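Local coordinates for protein CrmK (Actinoalloteichus sp. WH1-2216-6, PDB 5I1V) that is a flavin-dependent oxidase with covalently bound FAD, which takes part in recycling shunt products during caerulomycin biosynthesis, at residues P220-V225 against I284-P289; H224-S229 against L312-L317; E237-R242 against V306-S311; M375-Y380 against L400-M405. One frame throughout, in Å; residues are numbered along the deposited sequence.

Contact 1. Residues P220-V225 against I284-P289; sequences PASFHV and IPVDVP
Phe223 and His224 both place CG anti to their carbonyl carbon (chi1 -77° and -66°), yet as consecutive strand residues they send their rings to opposite faces of the antiparallel sheet in which strands 222-231 and 277-285 are neighbours. The bridge is short. His224 and Ile284 form a hydrogen-bonded pair, with His224 N to Ile284 O at 2.9 Å and Ile284 N to His224 O at 3.1 Å. Pro285, with no N-H to give, suits the next, non-hydrogen-bonded position opposite Phe223; its CA lies over one face of the Phe223 ring, 4.2 Å from the centroid, and its CG meets CE2 of that ring at 3.7 Å. An alanine in place of Phe223 would remove this ring and would probably loosen the packing on Pro285 and on Thr322 of helix 319-326. Beyond the bridge the chain leaves the strand in a type I turn, Pro285 to Val288. Val286 N gives a nearly straight bond (172°) to Ser222 O, reaching it from above the carbonyl plane at 3.0 Å. On the other face beta-branched Val286 crosses His224 at about a right angle, its CG2 over the imidazole, 3.6 Å from the ring centroid.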
loop_
_atom_site.group_PDB
_atom_site.type_symbol
_atom_site.label_atom_id
_atom_site.label_comp_id
_atom_site.label_asym_id
_atom_site.label_seq_id
_atom_site.Cartn_x
_atom_site.Cartn_y
_atom_site.Cartn_z
ATOM N N PRO A 220 -10.991 2.170 19.535
ATOM C CA PRO A 220 -10.983 0.972 20.402
ATOM C C PRO A 220 -9.675 0.191 20.208
ATOM O O PRO A 220 -9.129 0.181 19.121
ATOM C CB PRO A 220 -12.184 0.178 19.897
ATOM C CG PRO A 220 -13.085 1.234 19.319
ATOM C CD PRO A 220 -12.135 2.145 18.609
ATOM N N ALA A 221 -9.131 -0.388 21.255
ATOM C CA ALA A 221 -7.806 -0.991 21.137
ATOM C C ALA A 221 -7.811 -2.209 20.207
ATOM O O ALA A 221 -6.863 -2.424 19.499
ATOM C CB ALA A 221 -7.261 -1.357 22.511
ATOM N N SER A 222 -8.892 -2.978 20.198
ATOM C CA SER A 222 -8.913 -4.186 19.378
ATOM C C SER A 222 -10.329 -4.602 19.107
ATOM O O SER A 222 -11.250 -4.114 19.786
ATOM C CB SER A 222 -8.080 -5.312 19.989
ATOM O OG SER A 222 -8.765 -5.979 20.982
ATOM N N PHE A 223 -10.462 -5.426 18.061
ATOM C CA PHE A 223 -11.709 -5.793 17.438
ATOM C C PHE A 223 -11.777 -7.294 17.213
ATOM O O PHE A 223 -10.768 -7.928 16.889
ATOM C CB PHE A 223 -11.812 -5.155 16.052
ATOM C CG PHE A 223 -12.158 -3.710 16.098
ATOM C CD1 PHE A 223 -11.222 -2.801 16.477
ATOM C CD2 PHE A 223 -13.439 -3.270 15.803
ATOM C CE1 PHE A 223 -11.534 -1.456 16.580
ATOM C CE2 PHE A 223 -13.756 -1.936 15.898
ATOM C CZ PHE A 223 -12.798 -1.025 16.285
ATOM N N HIS A 224 -12.973 -7.830 17.355
ATOM C CA HIS A 224 -13.296 -9.152 16.830
ATOM C C HIS A 224 -13.724 -8.963 15.380
ATOM O O HIS A 224 -14.581 -8.107 15.088
ATOM C CB HIS A 224 -14.480 -9.767 17.583
ATOM C CG HIS A 224 -14.205 -10.076 19.018
ATOM N ND1 HIS A 224 -13.317 -11.053 19.410
ATOM C CD2 HIS A 224 -14.705 -9.544 20.158
ATOM C CE1 HIS A 224 -13.278 -11.107 20.731
ATOM N NE2 HIS A 224 -14.112 -10.203 21.208
ATOM N N VAL A 225 -13.186 -9.789 14.484
ATOM C CA VAL A 225 -13.385 -9.632 13.066
ATOM C C VAL A 225 -13.988 -10.938 12.550
ATOM O O VAL A 225 -13.636 -12.001 13.005
ATOM C CB VAL A 225 -12.053 -9.340 12.344
ATOM C CG1 VAL A 225 -12.279 -9.247 10.843
ATOM C CG2 VAL A 225 -11.382 -8.043 12.884
ATOM N N ILE A 284 -16.337 -5.632 15.516
ATOM C CA ILE A 284 -16.934 -5.061 16.711
ATOM C C ILE A 284 -15.839 -4.938 17.745
ATOM O O ILE A 284 -15.032 -5.837 17.898
ATOM C CB ILE A 284 -18.099 -5.920 17.253
ATOM C CG1 ILE A 284 -18.894 -5.176 18.333
ATOM C CG2 ILE A 284 -17.611 -7.287 17.686
ATOM C CD1 ILE A 284 -20.152 -5.901 18.837
ATOM N N PRO A 285 -15.768 -3.799 18.423
ATOM C CA PRO A 285 -14.712 -3.728 19.425
ATOM C C PRO A 285 -14.826 -4.790 20.532
ATOM O O PRO A 285 -15.924 -5.161 20.947
ATOM C CB PRO A 285 -14.885 -2.332 20.022
ATOM C CG PRO A 285 -15.669 -1.554 19.002
ATOM C CD PRO A 285 -16.575 -2.578 18.368
ATOM N N VAL A 286 -13.680 -5.254 21.011
ATOM C CA VAL A 286 -13.635 -6.322 22.004
ATOM C C VAL A 286 -14.236 -5.822 23.329
ATOM O O VAL A 286 -14.791 -6.612 24.092
ATOM C CB VAL A 286 -12.174 -6.815 22.193
ATOM C CG1 VAL A 286 -12.010 -7.664 23.448
ATOM C CG2 VAL A 286 -11.734 -7.607 20.972
ATOM N N ASP A 287 -14.145 -4.516 23.578
ATOM C CA ASP A 287 -14.606 -3.925 24.830
ATOM C C ASP A 287 -16.108 -3.566 24.887
ATOM O O ASP A 287 -16.566 -2.996 25.866
ATOM C CB ASP A 287 -13.745 -2.707 25.207
ATOM C CG ASP A 287 -13.892 -1.514 24.236
ATOM O OD1 ASP A 287 -14.281 -1.683 23.059
ATOM O OD2 ASP A 287 -13.583 -0.369 24.651
ATOM N N VAL A 288 -16.862 -3.880 23.843
ATOM C CA VAL A 288 -18.317 -3.700 23.874
ATOM C C VAL A 288 -18.877 -4.787 24.792
ATOM O O VAL A 288 -18.405 -5.903 24.756
ATOM C CB VAL A 288 -18.945 -3.802 22.450
ATOM C CG1 VAL A 288 -20.460 -4.018 22.499
ATOM C CG2 VAL A 288 -18.646 -2.544 21.684
ATOM N N PRO A 289 -19.859 -4.455 25.630
ATOM C CA PRO A 289 -20.519 -5.521 26.392
ATOM C C PRO A 289 -21.004 -6.717 25.549
ATOM O O PRO A 289 -21.804 -6.538 24.628
ATOM C CB PRO A 289 -21.701 -4.785 27.031
ATOM C CG PRO A 289 -21.221 -3.365 27.203
ATOM C CD PRO A 289 -20.118 -3.120 26.206
HETATM O O HOH W 1 -10.539 -0.122 23.675
#

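Contact 2. Residues H224-S229 against L312-L317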
loop_
_atom_site.group_PDB
_atom_site.type_symbol
_atom_site.label_atom_id
_atom_site.label_comp_id
_atom_site.label_asym_id
_atom_site.label_seq_id
_atom_site.Cartn_x
_atom_site.Cartn_y
_atom_site.Cartn_z
ATOM N N HIS A 224 -12.973 -7.830 17.355
ATOM C CA HIS A 224 -13.296 -9.152 16.830
ATOM C C HIS A 224 -13.724 -8.963 15.380
ATOM O O HIS A 224 -14.581 -8.107 15.088
ATOM C CB HIS A 224 -14.480 -9.767 17.583
ATOM C CG HIS A 224 -14.205 -10.076 19.018
ATOM N ND1 HIS A 224 -13.317 -11.053 19.410
ATOM C CD2 HIS A 224 -14.705 -9.544 20.158
ATOM C CE1 HIS A 224 -13.278 -11.107 20.731
ATOM N NE2 HIS A 224 -14.112 -10.203 21.208
ATOM N N VAL A 225 -13.186 -9.789 14.484
ATOM C CA VAL A 225 -13.385 -9.632 13.066
ATOM C C VAL A 225 -13.988 -10.938 12.550
ATOM O O VAL A 225 -13.636 -12.001 13.005
ATOM C CB VAL A 225 -12.053 -9.340 12.344
ATOM C CG1 VAL A 225 -12.279 -9.247 10.843
ATOM C CG2 VAL A 225 -11.382 -8.043 12.884
ATOM N N ALA A 226 -14.950 -10.836 11.655
ATOM C CA ALA A 226 -15.521 -11.993 11.007
ATOM C C ALA A 226 -15.526 -11.744 9.512
ATOM O O ALA A 226 -15.965 -10.686 9.045
ATOM C CB ALA A 226 -16.942 -12.233 11.506
ATOM N N ARG A 227 -15.057 -12.728 8.765
ATOM C CA ARG A 227 -15.004 -12.629 7.329
ATOM C C ARG A 227 -15.801 -13.848 6.851
ATOM O O ARG A 227 -15.595 -14.966 7.305
ATOM C CB ARG A 227 -13.565 -12.606 6.848
ATOM C CG ARG A 227 -12.680 -11.687 7.724
ATOM C CD ARG A 227 -11.757 -10.750 6.952
ATOM N NE ARG A 227 -10.772 -11.516 6.198
ATOM C CZ ARG A 227 -10.467 -11.349 4.909
ATOM N NH1 ARG A 227 -11.022 -10.379 4.174
ATOM N NH2 ARG A 227 -9.563 -12.155 4.347
ATOM N N VAL A 228 -16.778 -13.581 6.016
ATOM C CA VAL A 228 -17.781 -14.556 5.650
ATOM C C VAL A 228 -17.839 -14.585 4.144
ATOM O O VAL A 228 -17.696 -13.565 3.523
ATOM C CB VAL A 228 -19.123 -14.126 6.225
ATOM C CG1 VAL A 228 -20.192 -15.176 5.975
ATOM C CG2 VAL A 228 -18.997 -13.913 7.712
ATOM N N SER A 229 -18.059 -15.749 3.537
ATOM C CA SER A 229 -18.358 -15.815 2.111
ATOM C C SER A 229 -19.433 -16.858 1.848
ATOM O O SER A 229 -19.487 -17.870 2.536
ATOM C CB SER A 229 -17.112 -16.176 1.318
ATOM O OG SER A 229 -16.484 -17.280 1.921
ATOM N N LEU A 312 -16.744 -19.093 7.111
ATOM C CA LEU A 312 -16.530 -18.030 8.073
ATOM C C LEU A 312 -15.172 -18.248 8.754
ATOM O O LEU A 312 -14.830 -19.370 9.104
ATOM C CB LEU A 312 -17.678 -18.129 9.066
ATOM C CG LEU A 312 -17.634 -17.582 10.470
ATOM C CD1 LEU A 312 -17.673 -16.065 10.427
ATOM C CD2 LEU A 312 -18.836 -18.115 11.237
ATOM N N THR A 313 -14.396 -17.175 8.895
ATOM C CA THR A 313 -13.244 -17.143 9.783
ATOM C C THR A 313 -13.458 -15.983 10.752
ATOM O O THR A 313 -14.025 -14.944 10.374
ATOM C CB THR A 313 -11.905 -16.937 9.021
ATOM O OG1 THR A 313 -10.818 -17.023 9.945
ATOM C CG2 THR A 313 -11.817 -15.578 8.394
ATOM N N ARG A 314 -13.048 -16.178 11.995
ATOM C CA ARG A 314 -13.175 -15.150 13.031
ATOM C C ARG A 314 -11.852 -15.024 13.737
ATOM O O ARG A 314 -11.183 -16.034 13.944
ATOM C CB ARG A 314 -14.297 -15.522 14.013
ATOM C CG ARG A 314 -15.682 -15.424 13.365
ATOM C CD ARG A 314 -16.844 -15.800 14.288
ATOM N NE ARG A 314 -16.979 -14.905 15.436
ATOM C CZ ARG A 314 -17.991 -14.921 16.301
ATOM N NH1 ARG A 314 -19.008 -15.766 16.148
ATOM N NH2 ARG A 314 -18.002 -14.067 17.318
ATOM N N ARG A 315 -11.467 -13.791 14.095
ATOM C CA ARG A 315 -10.228 -13.585 14.826
ATOM C C ARG A 315 -10.266 -12.214 15.478
ATOM O O ARG A 315 -11.111 -11.404 15.166
ATOM C CB ARG A 315 -9.046 -13.659 13.874
ATOM C CG ARG A 315 -9.046 -12.556 12.808
ATOM C CD ARG A 315 -7.931 -12.734 11.770
ATOM N NE ARG A 315 -6.640 -12.855 12.447
ATOM C CZ ARG A 315 -5.467 -13.039 11.836
ATOM N NH1 ARG A 315 -5.375 -13.072 10.510
ATOM N NH2 ARG A 315 -4.373 -13.166 12.578
ATOM N N ARG A 316 -9.332 -11.973 16.378
ATOM C CA ARG A 316 -9.237 -10.717 17.097
ATOM C C ARG A 316 -7.980 -9.998 16.606
ATOM O O ARG A 316 -6.928 -10.610 16.438
ATOM C CB ARG A 316 -9.169 -11.071 18.574
ATOM C CG ARG A 316 -9.237 -9.971 19.593
ATOM C CD ARG A 316 -9.033 -10.620 20.965
ATOM N NE ARG A 316 -9.125 -9.707 22.101
ATOM C CZ ARG A 316 -8.245 -8.747 22.385
ATOM N NH1 ARG A 316 -7.192 -8.525 21.600
ATOM N NH2 ARG A 316 -8.418 -7.987 23.467
ATOM N N LEU A 317 -8.064 -8.696 16.353
ATOM C CA LEU A 317 -6.896 -7.975 15.868
ATOM C C LEU A 317 -6.811 -6.598 16.489
ATOM O O LEU A 317 -7.839 -6.026 16.873
ATOM C CB LEU A 317 -6.950 -7.837 14.353
ATOM C CG LEU A 317 -6.551 -9.037 13.492
ATOM C CD1 LEU A 317 -6.737 -8.677 12.043
ATOM C CD2 LEU A 317 -5.103 -9.440 13.754
HETATM O O HOH W 2 -15.118 -12.592 15.936
#
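Strands 224-229 and 312-317 run antiparallel, 4.6 Å apart at the closest approach of their axes and 154° between their directions, and are joined by two hydrogen-bonded pairs, Val225 with Arg315 and Arg227 with Thr313. Each pair closes two N-H to O bonds; the shortest, Val225 N to Arg315 O at 2.7 Å, runs nearly along the C=O axis. At the non-hydrogen-bonded positions between and beside them CA-H groups approach carbonyls, as with Arg314 CA and Val225 O at 3.2 Å. The face bearing Ala226, Val228, Leu312 and Arg314 is largely apolar near the backbone. Leu312, its CG anti to the backbone N, extends CD1 alongside Val228 CG2 (3.7 Å) and over to Ala226 CB (4.0 Å), whose small size suits a place between larger neighbours. Arg314 lays its methylene CG against the same Ala226 CB and then bends at chi3 (64°). Its NE donates to a water lying in the guanidinium plane at 3.0 Å, which in turn gives a weak bond to Val225 O. On the other face Thr313 sets CG2 beside Arg227 CB at 3.8 Å. Helix 291-303 packs on the Ala226 face through Met295 and Leu299, and takes the Arg314 guanidinium at Ser296 OG and Glu292 O. Behind the opposite face Val225 meets Thr322 of helix 319-326, while Arg315 NH1 bonds Gly337 O of the second subunit; strand 277-285 flanks 222-231 on its other edge.

Contact 3. Residues E237-R242 against V306-S311; sequences EADYVR and VAVAPS
The first turns of helix 237-253 meet the loop that links helix 291-303 to strand 311-318, and one aspartate carries most of the junction. Asp239 has CG anti to its carbonyl carbon (chi1 -74°), which directs the carboxylate from the helix toward the loop backbone. There its two oxygens face consecutive amides. OD1 accepts from Ala307 N at 3.1 Å along an almost straight N-H line (174°), although the donor stands above the carboxylate plane, 54° out of it. OD2 has a weak bond from Val308 N at 3.4 Å. A carboxylate suits this place because its pair of acceptors can serve both neighbouring N-H groups of a chain segment that has no regular structure. The same helix start is further organised by Thr236, whose OG1 accepts from Asp239 N, as a residue at the N-terminus of a helix often does for an amide lacking a partner in the preceding turn. Two methyls also press on Asp239 OD2: Ala307 CB at 3.4 Å and Val308 CG2 at 3.3 Å. An alanine at Asp239 would remove both acceptors and would probably leave this part of the loop less firmly fixed to the helix. One turn on, Arg242 crosses Val306 obliquely; its CG, anti to the backbone N, touches Val306 CG2 at 3.8 Å. The arginine chain bends at chi2, about that CB-CG bond, and NE bonds Asn246 OD1, farther along the helix.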
loop_
_atom_site.group_PDB
_atom_site.type_symbol
_atom_site.label_atom_id
_atom_site.label_comp_id
_atom_site.label_asym_id
_atom_site.label_seq_id
_atom_site.Cartn_x
_atom_site.Cartn_y
_atom_site.Cartn_z
ATOM N N GLU A 237 -31.956 -17.428 -6.299
ATOM C CA GLU A 237 -32.531 -16.107 -6.223
ATOM C C GLU A 237 -33.176 -15.874 -4.894
ATOM O O GLU A 237 -33.010 -14.803 -4.307
ATOM C CB GLU A 237 -33.564 -15.849 -7.322
ATOM C CG GLU A 237 -34.149 -14.450 -7.174
ATOM C CD GLU A 237 -35.303 -14.161 -8.093
ATOM O OE1 GLU A 237 -35.120 -14.274 -9.304
ATOM O OE2 GLU A 237 -36.390 -13.803 -7.592
ATOM N N ALA A 238 -33.927 -16.856 -4.416
ATOM C CA ALA A 238 -34.608 -16.708 -3.127
ATOM C C ALA A 238 -33.625 -16.576 -1.973
ATOM O O ALA A 238 -33.798 -15.738 -1.071
ATOM C CB ALA A 238 -35.551 -17.891 -2.901
ATOM N N ASP A 239 -32.564 -17.375 -1.975
ATOM C CA ASP A 239 -31.537 -17.184 -0.946
ATOM C C ASP A 239 -30.907 -15.797 -1.031
ATOM O O ASP A 239 -30.704 -15.163 -0.005
ATOM C CB ASP A 239 -30.412 -18.207 -1.042
ATOM C CG ASP A 239 -30.824 -19.576 -0.552
ATOM O OD1 ASP A 239 -31.884 -19.680 0.124
ATOM O OD2 ASP A 239 -30.066 -20.541 -0.822
ATOM N N TYR A 240 -30.556 -15.353 -2.233
ATOM C CA TYR A 240 -29.975 -14.017 -2.343
ATOM C C TYR A 240 -30.912 -12.973 -1.735
ATOM O O TYR A 240 -30.467 -12.159 -0.909
ATOM C CB TYR A 240 -29.640 -13.658 -3.787
ATOM C CG TYR A 240 -29.088 -12.255 -3.897
ATOM C CD1 TYR A 240 -27.736 -12.011 -3.677
ATOM C CD2 TYR A 240 -29.916 -11.173 -4.193
ATOM C CE1 TYR A 240 -27.222 -10.743 -3.774
ATOM C CE2 TYR A 240 -29.400 -9.884 -4.289
ATOM C CZ TYR A 240 -28.044 -9.688 -4.083
ATOM O OH TYR A 240 -27.475 -8.429 -4.124
ATOM N N VAL A 241 -32.187 -12.988 -2.146
ATOM C CA VAL A 241 -33.172 -11.995 -1.690
ATOM C C VAL A 241 -33.322 -12.052 -0.165
ATOM O O VAL A 241 -33.286 -11.023 0.526
ATOM C CB VAL A 241 -34.549 -12.122 -2.421
ATOM C CG1 VAL A 241 -35.596 -11.168 -1.817
ATOM C CG2 VAL A 241 -34.407 -11.853 -3.925
ATOM N N ARG A 242 -33.392 -13.246 0.385
ATOM C CA ARG A 242 -33.561 -13.363 1.826
ATOM C C ARG A 242 -32.324 -12.882 2.624
ATOM O O ARG A 242 -32.422 -12.100 3.572
ATOM C CB ARG A 242 -33.867 -14.798 2.191
ATOM C CG ARG A 242 -34.087 -14.967 3.680
ATOM C CD ARG A 242 -35.285 -14.194 4.162
ATOM N NE ARG A 242 -35.423 -14.322 5.607
ATOM C CZ ARG A 242 -36.129 -15.268 6.227
ATOM N NH1 ARG A 242 -36.774 -16.207 5.534
ATOM N NH2 ARG A 242 -36.183 -15.281 7.548
ATOM N N VAL A 306 -32.135 -19.000 4.982
ATOM C CA VAL A 306 -31.197 -18.955 3.858
ATOM C C VAL A 306 -30.562 -20.336 3.758
ATOM O O VAL A 306 -29.940 -20.793 4.709
ATOM C CB VAL A 306 -30.081 -17.892 4.129
ATOM C CG1 VAL A 306 -28.986 -17.930 3.065
ATOM C CG2 VAL A 306 -30.701 -16.515 4.215
ATOM N N ALA A 307 -30.716 -21.001 2.616
ATOM C CA ALA A 307 -30.246 -22.380 2.477
ATOM C C ALA A 307 -28.714 -22.495 2.422
ATOM O O ALA A 307 -28.165 -23.361 3.077
ATOM C CB ALA A 307 -30.889 -23.065 1.262
ATOM N N VAL A 308 -28.031 -21.615 1.675
ATOM C CA VAL A 308 -26.546 -21.671 1.537
ATOM C C VAL A 308 -25.897 -21.426 2.884
ATOM O O VAL A 308 -26.173 -20.400 3.504
ATOM C CB VAL A 308 -25.934 -20.565 0.639
ATOM C CG1 VAL A 308 -24.551 -20.989 0.159
ATOM C CG2 VAL A 308 -26.817 -20.207 -0.524
ATOM N N ALA A 309 -25.025 -22.324 3.328
ATOM C CA ALA A 309 -24.262 -22.098 4.564
ATOM C C ALA A 309 -23.045 -21.301 4.144
ATOM O O ALA A 309 -22.425 -21.640 3.139
ATOM C CB ALA A 309 -23.813 -23.414 5.167
ATOM N N PRO A 310 -22.685 -20.251 4.905
ATOM C CA PRO A 310 -21.469 -19.526 4.532
ATOM C C PRO A 310 -20.202 -20.097 5.169
ATOM O O PRO A 310 -20.282 -20.679 6.241
ATOM C CB PRO A 310 -21.719 -18.142 5.122
ATOM C CG PRO A 310 -22.521 -18.417 6.364
ATOM C CD PRO A 310 -23.396 -19.607 6.026
ATOM N N SER A 311 -19.046 -19.892 4.540
ATOM C CA SER A 311 -17.764 -20.130 5.184
ATOM C C SER A 311 -17.403 -18.898 5.990
ATOM O O SER A 311 -17.637 -17.794 5.550
ATOM C CB SER A 311 -16.656 -20.297 4.171
ATOM O OG SER A 311 -17.008 -21.164 3.123
#

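Contact 4. Residues M375-Y380 against L400-M405; sequences MEYIAY and LKTFYM
Lys401 O is the most closely held polar atom across these strands: one hydrogen bond grips it, from Ile378 N at 2.7 Å and in the carbonyl plane, with Tyr377 CA adding a CA-H...O contact. Lys401 N returns a bond to Ile378 O, and Glu376 with Phe403 forms a second hydrogen-bonded pair, so the antiparallel strands 374-379 and 400-408 are joined by four backbone bonds in the middle of the large sheet. On the face of Met375, Tyr377, Thr402 and Tyr404, Met375 lies alongside Tyr404. Met375 CB sits over one face of the Tyr404 ring, 4.2 Å from its centroid, while chi3 (-64°) folds Met375 CE back to 3.7 Å from Tyr404 CZ; SD stands obliquely to the ring in a Met-aromatic contact. Thr402 sets its CG2 3.6 Å from Tyr377 CD1, and Leu400 CD2 comes to the edge of that ring, in its plane; Thr402 OG1 bonds Ala345 O and Tyr377 OH bonds His351 ND1. The opposite face carries Glu376, Ile378, Lys401 and Phe403. Here Ile378 CD1 meets Phe403 CB at 3.9 Å, and the Lys401 chain runs across the face of Tyr380, with CE 3.8 Å from the ring centroid. A long, flexible lysine suits this place because its methylenes pack on the aromatic ring while NZ forms a salt bridge with Asp346 and a cation-pi contact with Tyr446, an FAD-binding residue. The Lys401 amine, paired with Asp346 and flanked by aromatic rings, probably stays protonated and may influence the electrostatics near the FAD-binding residues.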
loop_
_atom_site.group_PDB
_atom_site.type_symbol
_atom_site.label_atom_id
_atom_site.label_comp_id
_atom_site.label_asym_id
_atom_site.label_seq_id
_atom_site.Cartn_x
_atom_site.Cartn_y
_atom_site.Cartn_z
ATOM N N MET A 375 -22.045 -4.874 -6.190
ATOM C CA MET A 375 -22.648 -3.858 -5.375
ATOM C C MET A 375 -22.390 -4.215 -3.923
ATOM O O MET A 375 -22.194 -5.383 -3.562
ATOM C CB MET A 375 -24.131 -3.590 -5.703
ATOM C CG MET A 375 -25.090 -4.722 -5.479
ATOM S SD MET A 375 -26.777 -4.216 -5.931
ATOM C CE MET A 375 -27.060 -2.922 -4.713
ATOM N N GLU A 376 -22.308 -3.174 -3.112
ATOM C CA GLU A 376 -22.014 -3.315 -1.699
ATOM C C GLU A 376 -23.008 -2.579 -0.846
ATOM O O GLU A 376 -23.461 -1.488 -1.196
ATOM C CB GLU A 376 -20.620 -2.748 -1.369
ATOM C CG GLU A 376 -19.480 -3.209 -2.234
ATOM C CD GLU A 376 -18.116 -2.615 -1.803
ATOM O OE1 GLU A 376 -18.060 -1.557 -1.110
ATOM O OE2 GLU A 376 -17.085 -3.214 -2.176
ATOM N N TYR A 377 -23.303 -3.172 0.306
ATOM C CA TYR A 377 -24.118 -2.548 1.330
ATOM C C TYR A 377 -23.236 -2.251 2.535
ATOM O O TYR A 377 -22.642 -3.136 3.107
ATOM C CB TYR A 377 -25.240 -3.491 1.735
ATOM C CG TYR A 377 -26.246 -3.719 0.666
ATOM C CD1 TYR A 377 -27.344 -2.889 0.549
ATOM C CD2 TYR A 377 -26.134 -4.782 -0.207
ATOM C CE1 TYR A 377 -28.300 -3.104 -0.404
ATOM C CE2 TYR A 377 -27.095 -5.001 -1.172
ATOM C CZ TYR A 377 -28.184 -4.172 -1.246
ATOM O OH TYR A 377 -29.129 -4.372 -2.216
ATOM N N ILE A 378 -23.185 -0.993 2.929
ATOM C CA ILE A 378 -22.215 -0.505 3.914
ATOM C C ILE A 378 -22.919 0.101 5.121
ATOM O O ILE A 378 -23.621 1.076 4.990
ATOM C CB ILE A 378 -21.340 0.600 3.280
ATOM C CG1 ILE A 378 -20.703 0.089 1.988
ATOM C CG2 ILE A 378 -20.256 1.073 4.264
ATOM C CD1 ILE A 378 -20.283 1.150 1.003
ATOM N N ALA A 379 -22.714 -0.485 6.283
ATOM C CA ALA A 379 -23.297 -0.028 7.517
ATOM C C ALA A 379 -22.846 1.423 7.770
ATOM O O ALA A 379 -21.746 1.785 7.399
ATOM C CB ALA A 379 -22.841 -0.905 8.642
ATOM N N TYR A 380 -23.758 2.238 8.294
ATOM C CA TYR A 380 -23.549 3.689 8.470
ATOM C C TYR A 380 -24.433 4.176 9.609
ATOM O O TYR A 380 -24.935 3.354 10.383
ATOM C CB TYR A 380 -23.908 4.374 7.150
ATOM C CG TYR A 380 -23.464 5.792 6.928
ATOM C CD1 TYR A 380 -22.121 6.173 6.956
ATOM C CD2 TYR A 380 -24.396 6.762 6.674
ATOM C CE1 TYR A 380 -21.763 7.490 6.726
ATOM C CE2 TYR A 380 -24.056 8.069 6.415
ATOM C CZ TYR A 380 -22.724 8.433 6.442
ATOM O OH TYR A 380 -22.403 9.763 6.214
ATOM N N LEU A 400 -27.636 3.700 5.821
ATOM C CA LEU A 400 -26.929 2.677 5.123
ATOM C C LEU A 400 -26.475 3.256 3.767
ATOM O O LEU A 400 -27.202 4.022 3.155
ATOM C CB LEU A 400 -27.857 1.467 4.943
ATOM C CG LEU A 400 -27.092 0.216 4.566
ATOM C CD1 LEU A 400 -27.537 -0.993 5.342
ATOM C CD2 LEU A 400 -27.212 0.005 3.065
ATOM N N LYS A 401 -25.258 2.949 3.368
ATOM C CA LYS A 401 -24.727 3.362 2.094
ATOM C C LYS A 401 -24.607 2.160 1.160
ATOM O O LYS A 401 -24.409 1.009 1.612
ATOM C CB LYS A 401 -23.377 4.025 2.252
ATOM C CG LYS A 401 -23.411 5.320 3.024
ATOM C CD LYS A 401 -22.050 5.992 3.012
ATOM C CE LYS A 401 -22.155 7.506 3.037
ATOM N NZ LYS A 401 -22.567 8.013 1.716
ATOM N N THR A 402 -24.782 2.412 -0.135
ATOM C CA THR A 402 -24.542 1.390 -1.135
ATOM C C THR A 402 -23.646 1.995 -2.225
ATOM O O THR A 402 -23.705 3.185 -2.511
ATOM C CB THR A 402 -25.826 0.813 -1.781
ATOM O OG1 THR A 402 -26.310 1.721 -2.776
ATOM C CG2 THR A 402 -26.899 0.503 -0.715
ATOM N N PHE A 403 -22.841 1.127 -2.805
ATOM C CA PHE A 403 -21.762 1.456 -3.693
ATOM C C PHE A 403 -21.806 0.382 -4.793
ATOM O O PHE A 403 -22.116 -0.776 -4.507
ATOM C CB PHE A 403 -20.481 1.375 -2.860
ATOM C CG PHE A 403 -19.224 1.591 -3.634
ATOM C CD1 PHE A 403 -18.956 2.830 -4.204
ATOM C CD2 PHE A 403 -18.301 0.583 -3.775
ATOM C CE1 PHE A 403 -17.783 3.037 -4.923
ATOM C CE2 PHE A 403 -17.124 0.784 -4.483
ATOM C CZ PHE A 403 -16.866 2.015 -5.060
ATOM N N TYR A 404 -21.541 0.786 -6.037
ATOM C CA TYR A 404 -21.517 -0.075 -7.205
ATOM C C TYR A 404 -20.179 0.163 -7.884
ATOM O O TYR A 404 -19.747 1.330 -7.982
ATOM C CB TYR A 404 -22.586 0.315 -8.202
ATOM C CG TYR A 404 -23.982 0.255 -7.682
ATOM C CD1 TYR A 404 -24.432 1.107 -6.678
ATOM C CD2 TYR A 404 -24.895 -0.653 -8.220
ATOM C CE1 TYR A 404 -25.747 1.052 -6.226
ATOM C CE2 TYR A 404 -26.189 -0.724 -7.748
ATOM C CZ TYR A 404 -26.616 0.109 -6.762
ATOM O OH TYR A 404 -27.943 0.024 -6.374
ATOM N N MET A 405 -19.508 -0.904 -8.292
ATOM C CA MET A 405 -18.241 -0.769 -8.980
ATOM C C MET A 405 -18.014 -1.883 -10.026
ATOM O O MET A 405 -18.496 -3.012 -9.860
ATOM C CB MET A 405 -17.114 -0.608 -7.951
ATOM C CG MET A 405 -16.049 -1.682 -7.815
ATOM S SD MET A 405 -14.351 -1.141 -8.285
ATOM C CE MET A 405 -14.228 0.567 -7.743
#

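In the fold
Contacts 1, 2 and 4 lie in one antiparallel sheet. Contacts 1 and 2, centres about 12 Å apart, share strand 222-231, which pairs with 277-285 on one edge and with outermost 311-318 on the other. Contact 4 joins 374-379 to 400-408, its centre about 20 Å from that of contact 2; it is nearest the flavin, the Phe403 side chain about 7 Å from FAD. Contact 3, centred about 19 Å from contact 2 but touching it where Ser229 O meets Ser311 N, ties helix 237-253, which follows strand 222-231, to the loop entering 311-318. Along the chain contact 3 falls within contact 2 and crosses contact 1; contact 4 follows. The sheet thus runs from near the flavin to an edge strand.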